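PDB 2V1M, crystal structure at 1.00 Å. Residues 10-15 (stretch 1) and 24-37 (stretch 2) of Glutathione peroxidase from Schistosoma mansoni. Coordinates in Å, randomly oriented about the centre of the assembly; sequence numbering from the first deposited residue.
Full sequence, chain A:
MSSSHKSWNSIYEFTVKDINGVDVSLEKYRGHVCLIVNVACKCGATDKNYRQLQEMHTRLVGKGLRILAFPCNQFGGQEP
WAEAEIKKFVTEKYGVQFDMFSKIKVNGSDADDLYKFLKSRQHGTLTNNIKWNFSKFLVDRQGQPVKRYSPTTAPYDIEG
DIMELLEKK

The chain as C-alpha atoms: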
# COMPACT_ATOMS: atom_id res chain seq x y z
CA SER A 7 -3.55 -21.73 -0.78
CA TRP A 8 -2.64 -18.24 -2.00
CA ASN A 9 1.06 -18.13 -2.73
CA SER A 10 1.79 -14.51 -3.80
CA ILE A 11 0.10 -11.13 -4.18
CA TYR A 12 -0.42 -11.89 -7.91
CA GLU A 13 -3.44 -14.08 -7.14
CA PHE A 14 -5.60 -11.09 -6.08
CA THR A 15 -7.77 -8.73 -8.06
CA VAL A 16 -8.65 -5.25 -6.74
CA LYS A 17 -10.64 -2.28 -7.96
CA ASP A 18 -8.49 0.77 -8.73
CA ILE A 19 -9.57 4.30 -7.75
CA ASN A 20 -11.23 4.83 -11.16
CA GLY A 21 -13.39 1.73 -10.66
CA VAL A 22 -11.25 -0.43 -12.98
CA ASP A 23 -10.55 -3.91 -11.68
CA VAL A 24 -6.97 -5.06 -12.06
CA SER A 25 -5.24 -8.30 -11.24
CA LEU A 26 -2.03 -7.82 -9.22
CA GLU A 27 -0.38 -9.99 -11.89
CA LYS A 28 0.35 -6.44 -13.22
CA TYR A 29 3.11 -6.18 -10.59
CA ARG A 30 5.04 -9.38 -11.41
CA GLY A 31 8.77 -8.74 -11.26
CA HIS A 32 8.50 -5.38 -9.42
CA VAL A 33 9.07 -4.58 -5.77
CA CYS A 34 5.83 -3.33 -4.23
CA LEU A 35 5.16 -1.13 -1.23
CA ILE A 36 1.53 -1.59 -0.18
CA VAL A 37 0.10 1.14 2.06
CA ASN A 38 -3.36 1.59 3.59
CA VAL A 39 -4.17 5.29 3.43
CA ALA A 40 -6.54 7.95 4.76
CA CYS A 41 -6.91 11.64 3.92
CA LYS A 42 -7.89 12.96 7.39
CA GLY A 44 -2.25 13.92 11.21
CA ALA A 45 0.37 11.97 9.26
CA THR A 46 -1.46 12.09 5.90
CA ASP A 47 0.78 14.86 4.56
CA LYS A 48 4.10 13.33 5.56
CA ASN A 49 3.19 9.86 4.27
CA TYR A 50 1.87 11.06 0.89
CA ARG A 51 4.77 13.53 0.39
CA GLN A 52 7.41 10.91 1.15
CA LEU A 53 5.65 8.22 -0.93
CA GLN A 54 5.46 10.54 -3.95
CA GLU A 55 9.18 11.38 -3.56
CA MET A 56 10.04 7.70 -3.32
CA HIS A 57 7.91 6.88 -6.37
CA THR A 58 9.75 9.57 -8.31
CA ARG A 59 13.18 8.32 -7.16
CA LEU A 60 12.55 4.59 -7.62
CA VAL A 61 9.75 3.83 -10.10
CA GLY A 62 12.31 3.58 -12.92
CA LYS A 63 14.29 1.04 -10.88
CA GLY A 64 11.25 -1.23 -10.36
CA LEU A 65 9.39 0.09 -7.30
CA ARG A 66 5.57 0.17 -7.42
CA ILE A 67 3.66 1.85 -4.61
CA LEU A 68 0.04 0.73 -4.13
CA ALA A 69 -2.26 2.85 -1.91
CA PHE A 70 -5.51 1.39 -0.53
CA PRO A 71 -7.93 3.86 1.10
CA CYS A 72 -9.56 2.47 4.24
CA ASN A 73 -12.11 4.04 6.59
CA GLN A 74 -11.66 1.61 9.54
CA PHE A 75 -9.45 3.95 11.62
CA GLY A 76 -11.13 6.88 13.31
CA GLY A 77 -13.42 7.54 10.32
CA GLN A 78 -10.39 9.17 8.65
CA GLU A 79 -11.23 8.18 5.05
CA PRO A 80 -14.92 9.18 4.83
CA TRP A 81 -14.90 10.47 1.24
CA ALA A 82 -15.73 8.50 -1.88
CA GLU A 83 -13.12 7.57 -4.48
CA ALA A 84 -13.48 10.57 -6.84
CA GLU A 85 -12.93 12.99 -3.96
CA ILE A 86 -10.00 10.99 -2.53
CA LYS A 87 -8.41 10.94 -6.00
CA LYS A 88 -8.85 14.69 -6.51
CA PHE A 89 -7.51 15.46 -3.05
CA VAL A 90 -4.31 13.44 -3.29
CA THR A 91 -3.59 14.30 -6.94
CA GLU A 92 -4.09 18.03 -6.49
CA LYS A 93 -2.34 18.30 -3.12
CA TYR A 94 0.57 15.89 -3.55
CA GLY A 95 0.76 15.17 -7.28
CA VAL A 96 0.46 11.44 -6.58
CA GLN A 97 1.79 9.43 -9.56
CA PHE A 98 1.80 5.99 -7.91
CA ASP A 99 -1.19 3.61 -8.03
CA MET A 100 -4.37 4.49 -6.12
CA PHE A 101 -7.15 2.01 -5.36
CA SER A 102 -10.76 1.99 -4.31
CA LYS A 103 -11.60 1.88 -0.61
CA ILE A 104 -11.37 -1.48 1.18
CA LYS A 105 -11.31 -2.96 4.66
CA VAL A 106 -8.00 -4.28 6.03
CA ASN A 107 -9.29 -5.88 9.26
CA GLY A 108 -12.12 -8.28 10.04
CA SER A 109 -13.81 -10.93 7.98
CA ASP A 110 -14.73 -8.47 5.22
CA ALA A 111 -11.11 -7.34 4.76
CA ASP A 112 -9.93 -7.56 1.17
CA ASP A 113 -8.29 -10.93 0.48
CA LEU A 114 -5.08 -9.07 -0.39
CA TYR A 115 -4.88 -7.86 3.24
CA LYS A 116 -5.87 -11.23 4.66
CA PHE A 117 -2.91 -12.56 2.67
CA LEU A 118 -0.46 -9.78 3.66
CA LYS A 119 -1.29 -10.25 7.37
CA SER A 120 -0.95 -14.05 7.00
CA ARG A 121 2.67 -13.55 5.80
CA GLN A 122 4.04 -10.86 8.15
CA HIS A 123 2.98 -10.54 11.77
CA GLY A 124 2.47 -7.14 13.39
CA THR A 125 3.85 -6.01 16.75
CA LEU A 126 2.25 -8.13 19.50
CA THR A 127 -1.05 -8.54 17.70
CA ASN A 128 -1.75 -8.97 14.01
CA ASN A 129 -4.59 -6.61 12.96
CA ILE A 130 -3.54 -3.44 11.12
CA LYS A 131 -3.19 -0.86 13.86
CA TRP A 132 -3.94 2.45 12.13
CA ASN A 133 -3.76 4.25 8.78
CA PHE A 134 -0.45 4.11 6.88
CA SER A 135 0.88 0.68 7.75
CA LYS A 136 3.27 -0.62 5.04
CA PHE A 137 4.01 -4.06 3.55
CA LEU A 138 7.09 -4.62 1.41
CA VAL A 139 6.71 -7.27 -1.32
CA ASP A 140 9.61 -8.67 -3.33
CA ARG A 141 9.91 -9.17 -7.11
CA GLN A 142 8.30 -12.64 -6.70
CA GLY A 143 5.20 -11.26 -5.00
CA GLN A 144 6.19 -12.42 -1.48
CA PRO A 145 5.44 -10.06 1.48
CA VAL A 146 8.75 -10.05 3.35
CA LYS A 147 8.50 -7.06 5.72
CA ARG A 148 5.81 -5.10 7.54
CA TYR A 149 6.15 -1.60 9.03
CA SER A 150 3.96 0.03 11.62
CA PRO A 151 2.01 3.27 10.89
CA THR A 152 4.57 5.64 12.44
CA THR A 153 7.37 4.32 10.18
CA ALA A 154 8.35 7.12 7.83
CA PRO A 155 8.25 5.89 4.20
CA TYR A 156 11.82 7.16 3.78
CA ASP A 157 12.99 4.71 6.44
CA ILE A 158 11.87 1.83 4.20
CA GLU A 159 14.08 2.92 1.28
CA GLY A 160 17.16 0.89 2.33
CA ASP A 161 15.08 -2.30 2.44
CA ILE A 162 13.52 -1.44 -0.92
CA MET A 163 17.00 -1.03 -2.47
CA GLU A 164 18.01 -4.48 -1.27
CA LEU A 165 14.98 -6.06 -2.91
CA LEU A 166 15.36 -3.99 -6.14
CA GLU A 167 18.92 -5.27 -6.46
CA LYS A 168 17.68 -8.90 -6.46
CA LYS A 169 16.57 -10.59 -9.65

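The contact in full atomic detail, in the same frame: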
# COMPACT_ATOMS: atom_id res chain seq x y z
N SER A 10 1.10 -15.77 -3.50
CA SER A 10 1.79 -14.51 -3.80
C SER A 10 0.71 -13.46 -3.91
O SER A 10 -0.52 -13.78 -4.00
CB SER A 10 2.57 -14.57 -5.13
OG SER A 10 1.69 -14.47 -6.22
N ILE A 11 1.09 -12.17 -4.01
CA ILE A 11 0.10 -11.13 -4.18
C ILE A 11 -0.53 -11.21 -5.56
O ILE A 11 -1.60 -10.59 -5.77
CB ILE A 11 0.68 -9.72 -3.95
CG1 ILE A 11 1.76 -9.34 -4.99
CG2 ILE A 11 1.11 -9.51 -2.50
CD1 ILE A 11 1.96 -7.82 -5.14
N TYR A 12 0.07 -11.91 -6.53
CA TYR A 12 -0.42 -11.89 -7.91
C TYR A 12 -1.78 -12.57 -8.06
O TYR A 12 -2.45 -12.35 -9.06
CB TYR A 12 0.58 -12.58 -8.83
CG TYR A 12 1.98 -12.09 -8.70
CD1 TYR A 12 2.23 -10.74 -8.55
CD2 TYR A 12 3.07 -12.99 -8.76
CE1 TYR A 12 3.54 -10.29 -8.44
CE2 TYR A 12 4.38 -12.55 -8.69
CZ TYR A 12 4.62 -11.22 -8.52
OH TYR A 12 5.94 -10.80 -8.46
N GLU A 13 -2.17 -13.35 -7.05
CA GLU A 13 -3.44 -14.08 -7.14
C GLU A 13 -4.65 -13.17 -6.99
O GLU A 13 -5.76 -13.61 -7.31
CB GLU A 13 -3.48 -15.17 -6.09
CG GLU A 13 -2.45 -16.25 -6.42
CD GLU A 13 -2.37 -17.34 -5.43
OE1 GLU A 13 -3.11 -17.25 -4.42
OE2 GLU A 13 -1.60 -18.31 -5.60
N PHE A 14 -4.47 -11.95 -6.47
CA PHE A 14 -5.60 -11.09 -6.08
C PHE A 14 -5.94 -10.09 -7.15
O PHE A 14 -5.07 -9.61 -7.90
CB PHE A 14 -5.31 -10.37 -4.75
CG PHE A 14 -4.96 -11.34 -3.70
CD1 PHE A 14 -5.94 -12.19 -3.16
CD2 PHE A 14 -3.62 -11.54 -3.33
CE1 PHE A 14 -5.62 -13.20 -2.27
CE2 PHE A 14 -3.29 -12.55 -2.44
CZ PHE A 14 -4.25 -13.38 -1.93
N THR A 15 -7.23 -9.73 -7.18
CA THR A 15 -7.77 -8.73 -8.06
C THR A 15 -8.41 -7.66 -7.19
O THR A 15 -9.09 -7.98 -6.19
CB THR A 15 -8.81 -9.37 -9.05
OG1 THR A 15 -8.13 -10.40 -9.78
CG2 THR A 15 -9.32 -8.37 -10.07
N VAL A 24 -8.28 -4.68 -11.57
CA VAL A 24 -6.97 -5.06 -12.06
C VAL A 24 -6.47 -6.23 -11.22
O VAL A 24 -6.52 -6.21 -9.99
CB VAL A 24 -6.05 -3.85 -12.08
CG1 VAL A 24 -5.81 -3.34 -10.73
CG2 VAL A 24 -4.76 -4.15 -12.82
N SER A 25 -5.96 -7.23 -11.92
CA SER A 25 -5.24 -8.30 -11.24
C SER A 25 -3.82 -7.79 -10.87
O SER A 25 -3.12 -7.18 -11.69
CB SER A 25 -5.10 -9.51 -12.16
OG SER A 25 -4.12 -10.40 -11.62
N LEU A 26 -3.38 -8.17 -9.67
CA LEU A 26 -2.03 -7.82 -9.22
C LEU A 26 -0.93 -8.59 -9.96
O LEU A 26 0.24 -8.29 -9.77
CB LEU A 26 -1.90 -7.94 -7.70
CG LEU A 26 -2.89 -7.08 -6.92
CD1 LEU A 26 -2.63 -7.29 -5.42
CD2 LEU A 26 -2.78 -5.62 -7.31
N GLU A 27 -1.33 -9.49 -10.88
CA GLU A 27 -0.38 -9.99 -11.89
C GLU A 27 0.37 -8.84 -12.58
O GLU A 27 1.50 -9.04 -13.03
CB GLU A 27 -1.14 -10.79 -12.95
CG GLU A 27 -1.53 -12.20 -12.51
CD GLU A 27 -0.36 -13.17 -12.62
OE1 GLU A 27 0.62 -12.82 -13.30
OE2 GLU A 27 -0.43 -14.25 -11.99
N LYS A 28 -0.26 -7.67 -12.68
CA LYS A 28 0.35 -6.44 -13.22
C LYS A 28 1.73 -6.17 -12.62
O LYS A 28 2.61 -5.60 -13.30
CB LYS A 28 -0.60 -5.20 -12.94
CG LYS A 28 -0.05 -3.83 -13.29
CD LYS A 28 -1.13 -2.74 -13.08
CE LYS A 28 -0.57 -1.34 -13.24
NZ LYS A 28 -1.62 -0.31 -13.38
N TYR A 29 1.92 -6.55 -11.36
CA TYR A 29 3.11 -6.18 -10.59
C TYR A 29 4.20 -7.25 -10.57
O TYR A 29 5.21 -7.10 -9.88
CB TYR A 29 2.68 -5.78 -9.17
CG TYR A 29 1.76 -4.57 -9.20
CD1 TYR A 29 2.27 -3.32 -9.47
CD2 TYR A 29 0.40 -4.71 -9.05
CE1 TYR A 29 1.43 -2.22 -9.57
CE2 TYR A 29 -0.48 -3.61 -9.16
CZ TYR A 29 0.05 -2.37 -9.43
OH TYR A 29 -0.82 -1.32 -9.51
N ARG A 30 4.02 -8.32 -11.36
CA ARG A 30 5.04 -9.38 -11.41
C ARG A 30 6.40 -8.79 -11.76
O ARG A 30 6.54 -8.02 -12.72
CB ARG A 30 4.67 -10.42 -12.45
CG ARG A 30 5.40 -11.74 -12.25
CD ARG A 30 4.81 -12.85 -13.12
NE ARG A 30 3.55 -13.47 -12.65
CZ ARG A 30 3.50 -14.52 -11.83
NH1 ARG A 30 4.61 -14.99 -11.32
NH2 ARG A 30 2.33 -15.06 -11.47
N GLY A 31 7.40 -9.16 -10.99
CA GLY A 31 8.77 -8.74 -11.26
C GLY A 31 9.17 -7.40 -10.67
O GLY A 31 10.33 -7.03 -10.80
N HIS A 32 8.23 -6.69 -10.05
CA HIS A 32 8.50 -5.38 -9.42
C HIS A 32 8.40 -5.49 -7.92
O HIS A 32 7.64 -6.28 -7.39
CB HIS A 32 7.50 -4.35 -9.97
CG HIS A 32 7.79 -4.01 -11.42
ND1 HIS A 32 6.81 -3.72 -12.35
CD2 HIS A 32 8.97 -3.95 -12.09
CE1 HIS A 32 7.38 -3.50 -13.53
NE2 HIS A 32 8.69 -3.62 -13.39
N VAL A 33 9.20 -4.69 -7.23
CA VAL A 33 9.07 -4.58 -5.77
C VAL A 33 7.87 -3.70 -5.49
O VAL A 33 7.74 -2.64 -6.12
CB VAL A 33 10.36 -3.98 -5.16
CG1 VAL A 33 10.20 -3.67 -3.67
CG2 VAL A 33 11.53 -4.91 -5.39
N CYS A 34 7.00 -4.11 -4.54
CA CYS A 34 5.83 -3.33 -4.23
C CYS A 34 5.83 -2.89 -2.78
O CYS A 34 6.20 -3.66 -1.88
CB CYS A 34 4.53 -4.11 -4.51
SG CYS A 34 4.32 -4.62 -6.22
N LEU A 35 5.39 -1.65 -2.56
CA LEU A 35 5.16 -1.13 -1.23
C LEU A 35 3.67 -0.86 -1.12
O LEU A 35 3.15 -0.02 -1.87
CB LEU A 35 5.98 0.14 -0.98
CG LEU A 35 5.90 0.63 0.49
CD1 LEU A 35 6.59 -0.36 1.46
CD2 LEU A 35 6.50 2.03 0.58
N ILE A 36 2.98 -1.62 -0.26
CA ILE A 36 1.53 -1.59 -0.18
C ILE A 36 1.14 -0.86 1.10
O ILE A 36 1.54 -1.30 2.22
CB ILE A 36 0.93 -3.02 -0.25
CG1 ILE A 36 1.41 -3.71 -1.55
CG2 ILE A 36 -0.59 -2.91 -0.15
CD1 ILE A 36 0.88 -5.12 -1.75
N VAL A 37 0.38 0.21 0.94
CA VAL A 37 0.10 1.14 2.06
C VAL A 37 -1.39 1.34 2.16
O VAL A 37 -2.05 1.62 1.16
CB VAL A 37 0.80 2.51 1.77
CG1 VAL A 37 0.66 3.43 3.01
CG2 VAL A 37 2.24 2.31 1.40
O HOH W 1 -4.71 -12.88 -10.59
O HOH W 2 6.02 -8.52 -7.14

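How does stretch 2 first meet stretch 1? It arrives as a strand, and Ser-25 pairs with Thr-15 in an antiparallel bridge, their CA atoms 4.1 Å apart and their side chains on the same face of the sheet. In this non-hydrogen-bonded pair the strands approach through CA-H...O contacts: Thr-15 CA lies 3.4 Å from Val-24 O, and Ser-25 CA lies 3.6 Å from Phe-14 O. A water links Ser-25 OG (2.7 Å) to Tyr-12 O (2.8 Å), donating to the carbonyl.

What fixes the chain where the strand gives way to the 3-10 segment? Leu-26 N donates to Phe-14 O at 2.8 Å, almost perfectly straight at 177°. The side chain of Leu-26 points toward stretch 1, where its CD1 packs 4.1 Å from Phe-14 CB and its CB lies 3.3 Å from Ile-11 O.

How is the Tyr-12 ring held? It lies along the 3-10 segment and the turn after it, with Tyr-12 CD1 3.4 Å from Leu-26 O. Arg-30 covers one face: its CG sits 4.2 Å from the ring centroid, off-centre, and its CZ is 3.5 Å from Tyr-12 CD2. A salt bridge from Arg-30 NH2 to Glu-27 OE2, 2.9 Å, ties the guanidinium back to its own stretch. At the ring's far end, Gly-31 N makes a weak 3.3 Å hydrogen bond to Tyr-12 OH, which also bonds a water at 2.6 Å; that water donates to His-32 O at 2.8 Å.

What does the final strand add? Cys-34 and Ile-36, alternate residues, both point toward stretch 1 and meet Ile-11. Cys-34 SG is 4.1 Å from Ile-11 CD1, and Ile-36 CD1 is 4.5 Å from Ile-11 CG2, a looser, buried apolar contact.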